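Local atomic coordinates of glyoxalase family protein (Listeria monocytogenes, PDB entry 2P7O), a protein that confers resistance to the antibiotic fosfomycin, most likely as a manganese-dependent hydrolase that adds water to the drug. Residues Lys17-Phe21 against Phe109-Asp113; Val79-Thr83 against Gly104-Tyr108. All coordinates share one frame. Numbering follows the deposited sequence.

Contact 1. Residues Lys17-Phe21 against Phe109-Asp113; sequences KTTAF and FYDFD
Lys17-Phe21 is one turn of helix 15-26, and it faces the end of strand 106-110 at Phe109 and Tyr110 and the turn that follows; the closest CA pairs are Thr18-Phe112 and Phe21-Asp111, both 6.8 Å. Lys17 sends its amine away, but its CB lies 3.8 Å from Phe112 CD1 and its O meets that ring's edge at CE1 (3.5 Å). Thr18 OG1, also bonded to Asp14 O, meets water 1 (2.7 Å) and water 2 (3.1 Å); each donates to Asp113 OD2, at 2.5 and 2.6 Å, and water 1 accepts from Phe112 N (3.1 Å). Here the helix of one glyoxalase βαβββ module packs on the other module's hairpin, where an Asx turn, Asp113 N to Asp111 OD2 (2.9 Å), lies; His115 holds Asp111 OD1 and Lys13 Asp113 OD1. Phe21, chi1 t, buries the most surface: Asp111 CB sits over its ring in a CH-pi contact, 3.6 Å from the centroid; Phe21 CB is 3.8 Å from Phe112 CE1 and Phe21 CZ 3.6 Å from Phe109 CE1, at that ring's edge.

Contact 2. Residues Val79-Thr83 against Gly104-Tyr108; sequences VDEYT and GRSIY
A two-pronged salt bridge ties the start of helix 79-89 to the residue that leads into strand 106-110. Arg105 NH1 donates to Asp80 OD2 at 3.0 Å and Arg105 NH2 to Asp80 OD1 at 3.1 Å, so the guanidinium meets the carboxylate edge-on. Asp80 points its CA-to-CB bond away from the strand and, with chi1 m, brings the carboxylate back; Arg105 reaches out as m, t, p along chi1 to chi3. Its NE is taken by Glu96, which gives the arginine a second acidic partner. Val79 CG1 lies over one face of the guanidinium, 3.5 Å from Arg105 CZ.

Inward from the charges, Ile107 (chi1 m, chi2 t) extends CD1 to the helix: 3.5 Å from Val79 O, 3.4 Å from Thr83 OG1 and 3.9 Å from Tyr82 CB. Its CG1 stands 4.1 Å from Val79 CG1. Arg105 and Ile107, two apart in an extended backbone, both face the helix, while Ser106 between them points away. The helix answers one turn apart, with CA atoms of Val79 and Arg105 at 7.3 Å and of Thr83 and Ile107 at 7.1 Å.

The axes of helix residues 79-83 and strand residues 106-108 run nearly parallel, 14° apart and 9.3 Å at closest approach, the helix-on-sheet packing of a glyoxalase-fold βαβββ module. Strand 106-110 lies between 93-94 and 116-120; Met93 touches Thr83 and Ile107, Leu119 touches Tyr82, and Ile74, just past strand 69-73, packs against Val79 and Tyr82.

Both contacts use strand 106-110 and run on from one another in sequence, Tyr108 closing contact 2 and Phe109 opening contact 1, with centres about 17 Å apart. Contact 2 joins the strand to helix 79-89 of its own βαβββ module; contact 1 joins its far end to helix 15-26 of the other module. Helix 79-89 links them further, since its Ile86 touches Phe109, and its Leu89 touches Phe21 and Phe112. A manganese is bound by His69, Glu118 and Glu126; the side chains of Phe109 and Ile107 are each about 11 Å from a bound manganese. On the alternate strand positions, Ser106 and Tyr108 hydrogen-bond to Glu118 and Glu126, respectively.

Contact 1. Residues Lys17-Phe21 against Phe109-Asp113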
# COMPACT_ATOMS: atom_id res chain seq x y z
N LYS A 17 18.15 -7.91 -1.26
CA LYS A 17 17.40 -8.68 -0.27
C LYS A 17 15.91 -8.60 -0.58
O LYS A 17 15.18 -9.59 -0.58
CB LYS A 17 17.65 -8.12 1.16
CG LYS A 17 19.10 -8.53 1.49
CD LYS A 17 19.47 -7.96 2.86
CE LYS A 17 20.63 -8.71 3.49
NZ LYS A 17 20.77 -8.28 4.93
N THR A 18 15.43 -7.38 -0.89
CA THR A 18 14.00 -7.28 -1.16
C THR A 18 13.59 -8.00 -2.42
O THR A 18 12.49 -8.51 -2.50
CB THR A 18 13.61 -5.81 -1.13
OG1 THR A 18 14.06 -5.37 0.19
CG2 THR A 18 12.13 -5.56 -1.33
N THR A 19 14.43 -7.98 -3.44
CA THR A 19 14.14 -8.75 -4.67
C THR A 19 13.89 -10.22 -4.33
O THR A 19 13.00 -10.89 -4.83
CB THR A 19 15.36 -8.63 -5.60
OG1 THR A 19 15.33 -7.26 -6.08
CG2 THR A 19 15.18 -9.52 -6.81
N ALA A 20 14.70 -10.74 -3.40
CA ALA A 20 14.60 -12.17 -3.09
C ALA A 20 13.31 -12.40 -2.29
O ALA A 20 12.65 -13.43 -2.57
CB ALA A 20 15.83 -12.59 -2.35
N PHE A 21 12.97 -11.48 -1.37
CA PHE A 21 11.71 -11.59 -0.63
C PHE A 21 10.52 -11.67 -1.59
O PHE A 21 9.67 -12.57 -1.52
CB PHE A 21 11.66 -10.32 0.26
CG PHE A 21 10.37 -10.25 1.07
CD1 PHE A 21 10.20 -11.00 2.20
CD2 PHE A 21 9.38 -9.40 0.64
CE1 PHE A 21 9.01 -10.99 2.91
CE2 PHE A 21 8.18 -9.37 1.33
CZ PHE A 21 8.03 -10.11 2.49
N PHE A 109 3.22 -11.22 7.98
CA PHE A 109 4.67 -11.35 8.05
C PHE A 109 5.32 -10.07 7.55
O PHE A 109 4.70 -9.21 6.89
CB PHE A 109 5.16 -12.57 7.24
CG PHE A 109 4.74 -12.50 5.77
CD1 PHE A 109 5.62 -12.19 4.74
CD2 PHE A 109 3.44 -12.78 5.44
CE1 PHE A 109 5.21 -12.13 3.42
CE2 PHE A 109 2.99 -12.77 4.13
CZ PHE A 109 3.88 -12.48 3.12
N TYR A 110 6.56 -9.81 7.92
CA TYR A 110 7.21 -8.55 7.54
C TYR A 110 8.23 -8.81 6.45
O TYR A 110 8.57 -9.98 6.27
CB TYR A 110 8.03 -7.97 8.73
CG TYR A 110 7.11 -7.65 9.88
CD1 TYR A 110 6.72 -8.71 10.73
CD2 TYR A 110 6.58 -6.38 10.06
CE1 TYR A 110 5.86 -8.45 11.78
CE2 TYR A 110 5.69 -6.15 11.13
CZ TYR A 110 5.34 -7.18 11.95
OH TYR A 110 4.50 -6.96 13.01
N ASP A 111 8.69 -7.75 5.78
CA ASP A 111 9.81 -7.96 4.85
C ASP A 111 11.12 -7.72 5.61
O ASP A 111 11.15 -7.99 6.82
CB ASP A 111 9.76 -7.12 3.59
CG ASP A 111 9.66 -5.62 3.85
OD1 ASP A 111 9.65 -4.85 2.83
OD2 ASP A 111 9.65 -5.22 5.02
N PHE A 112 12.12 -7.19 4.94
CA PHE A 112 13.38 -6.91 5.64
C PHE A 112 13.44 -5.45 6.06
O PHE A 112 14.48 -5.02 6.54
CB PHE A 112 14.55 -7.21 4.69
CG PHE A 112 14.67 -8.69 4.31
CD1 PHE A 112 14.47 -9.17 3.02
CD2 PHE A 112 15.01 -9.62 5.28
CE1 PHE A 112 14.60 -10.51 2.73
CE2 PHE A 112 15.12 -10.97 4.99
CZ PHE A 112 14.95 -11.43 3.70
N ASP A 113 12.34 -4.70 5.88
CA ASP A 113 12.39 -3.25 6.13
C ASP A 113 11.15 -2.80 6.91
O ASP A 113 10.66 -1.66 6.68
CB ASP A 113 12.42 -2.53 4.76
CG ASP A 113 13.75 -2.85 4.07
OD1 ASP A 113 14.77 -2.19 4.37
OD2 ASP A 113 13.81 -3.80 3.24
O HOH W 1 12.33 -5.59 2.25
O HOH W 2 16.11 -4.30 2.20

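Contact 2. Residues Val79-Thr83 against Gly104-Tyr108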
# COMPACT_ATOMS: atom_id res chain seq x y z
N VAL A 79 -2.35 -21.98 1.78
CA VAL A 79 -1.87 -21.29 3.00
C VAL A 79 -0.68 -21.98 3.65
O VAL A 79 0.26 -21.27 4.01
CB VAL A 79 -3.00 -21.20 4.04
CG1 VAL A 79 -2.47 -20.67 5.39
CG2 VAL A 79 -4.12 -20.28 3.52
N ASP A 80 -0.73 -23.28 3.89
CA ASP A 80 0.40 -23.94 4.54
C ASP A 80 1.68 -23.89 3.71
O ASP A 80 2.81 -23.70 4.19
CB ASP A 80 0.00 -25.40 4.91
CG ASP A 80 -1.18 -25.38 5.88
OD1 ASP A 80 -1.04 -24.86 7.02
OD2 ASP A 80 -2.34 -25.78 5.60
N GLU A 81 1.56 -24.04 2.40
CA GLU A 81 2.70 -23.96 1.49
C GLU A 81 3.37 -22.59 1.52
O GLU A 81 4.61 -22.46 1.56
CB GLU A 81 2.24 -24.28 0.05
CG GLU A 81 3.34 -24.90 -0.83
CD GLU A 81 3.99 -23.82 -1.67
OE1 GLU A 81 3.27 -23.40 -2.60
OE2 GLU A 81 5.12 -23.39 -1.30
N TYR A 82 2.55 -21.53 1.48
CA TYR A 82 3.13 -20.19 1.58
C TYR A 82 3.76 -20.00 2.95
O TYR A 82 4.75 -19.30 3.11
CB TYR A 82 2.07 -19.10 1.29
CG TYR A 82 1.90 -18.81 -0.18
CD1 TYR A 82 0.84 -19.31 -0.92
CD2 TYR A 82 2.76 -17.95 -0.88
CE1 TYR A 82 0.66 -19.04 -2.26
CE2 TYR A 82 2.60 -17.68 -2.20
CZ TYR A 82 1.54 -18.21 -2.90
OH TYR A 82 1.39 -17.94 -4.26
N THR A 83 3.10 -20.57 3.98
CA THR A 83 3.69 -20.43 5.31
C THR A 83 5.12 -20.97 5.33
O THR A 83 6.03 -20.40 5.95
CB THR A 83 2.83 -21.11 6.38
OG1 THR A 83 1.56 -20.41 6.46
CG2 THR A 83 3.47 -21.02 7.76
N GLY A 104 -11.59 -18.04 7.65
CA GLY A 104 -10.55 -18.07 6.65
C GLY A 104 -9.25 -17.68 7.34
O GLY A 104 -9.19 -17.07 8.41
N ARG A 105 -8.18 -18.11 6.70
CA ARG A 105 -6.82 -17.94 7.20
C ARG A 105 -6.08 -16.83 6.47
O ARG A 105 -6.26 -16.58 5.28
CB ARG A 105 -6.09 -19.28 6.95
CG ARG A 105 -6.87 -20.46 7.57
CD ARG A 105 -6.18 -21.76 7.15
NE ARG A 105 -4.89 -21.87 7.88
CZ ARG A 105 -4.00 -22.82 7.66
NH1 ARG A 105 -4.21 -23.69 6.67
NH2 ARG A 105 -2.88 -22.83 8.39
N SER A 106 -5.30 -16.11 7.27
CA SER A 106 -4.31 -15.15 6.82
C SER A 106 -2.96 -15.48 7.46
O SER A 106 -2.87 -15.95 8.61
CB SER A 106 -4.78 -13.72 7.17
OG SER A 106 -5.82 -13.34 6.28
N ILE A 107 -1.95 -15.13 6.67
CA ILE A 107 -0.58 -15.08 7.13
C ILE A 107 -0.05 -13.64 7.12
O ILE A 107 -0.07 -12.91 6.13
CB ILE A 107 0.32 -15.89 6.19
CG1 ILE A 107 -0.32 -17.20 5.72
CG2 ILE A 107 1.67 -16.10 6.82
CD1 ILE A 107 0.47 -17.82 4.55
N TYR A 108 0.41 -13.21 8.29
CA TYR A 108 0.94 -11.87 8.45
C TYR A 108 2.43 -11.97 8.74
O TYR A 108 2.81 -12.76 9.62
CB TYR A 108 0.26 -11.25 9.67
CG TYR A 108 -1.13 -10.73 9.43
CD1 TYR A 108 -2.23 -11.50 9.74
CD2 TYR A 108 -1.34 -9.44 8.95
CE1 TYR A 108 -3.52 -11.04 9.53
CE2 TYR A 108 -2.64 -8.96 8.77
CZ TYR A 108 -3.72 -9.76 9.08
OH TYR A 108 -5.02 -9.27 8.89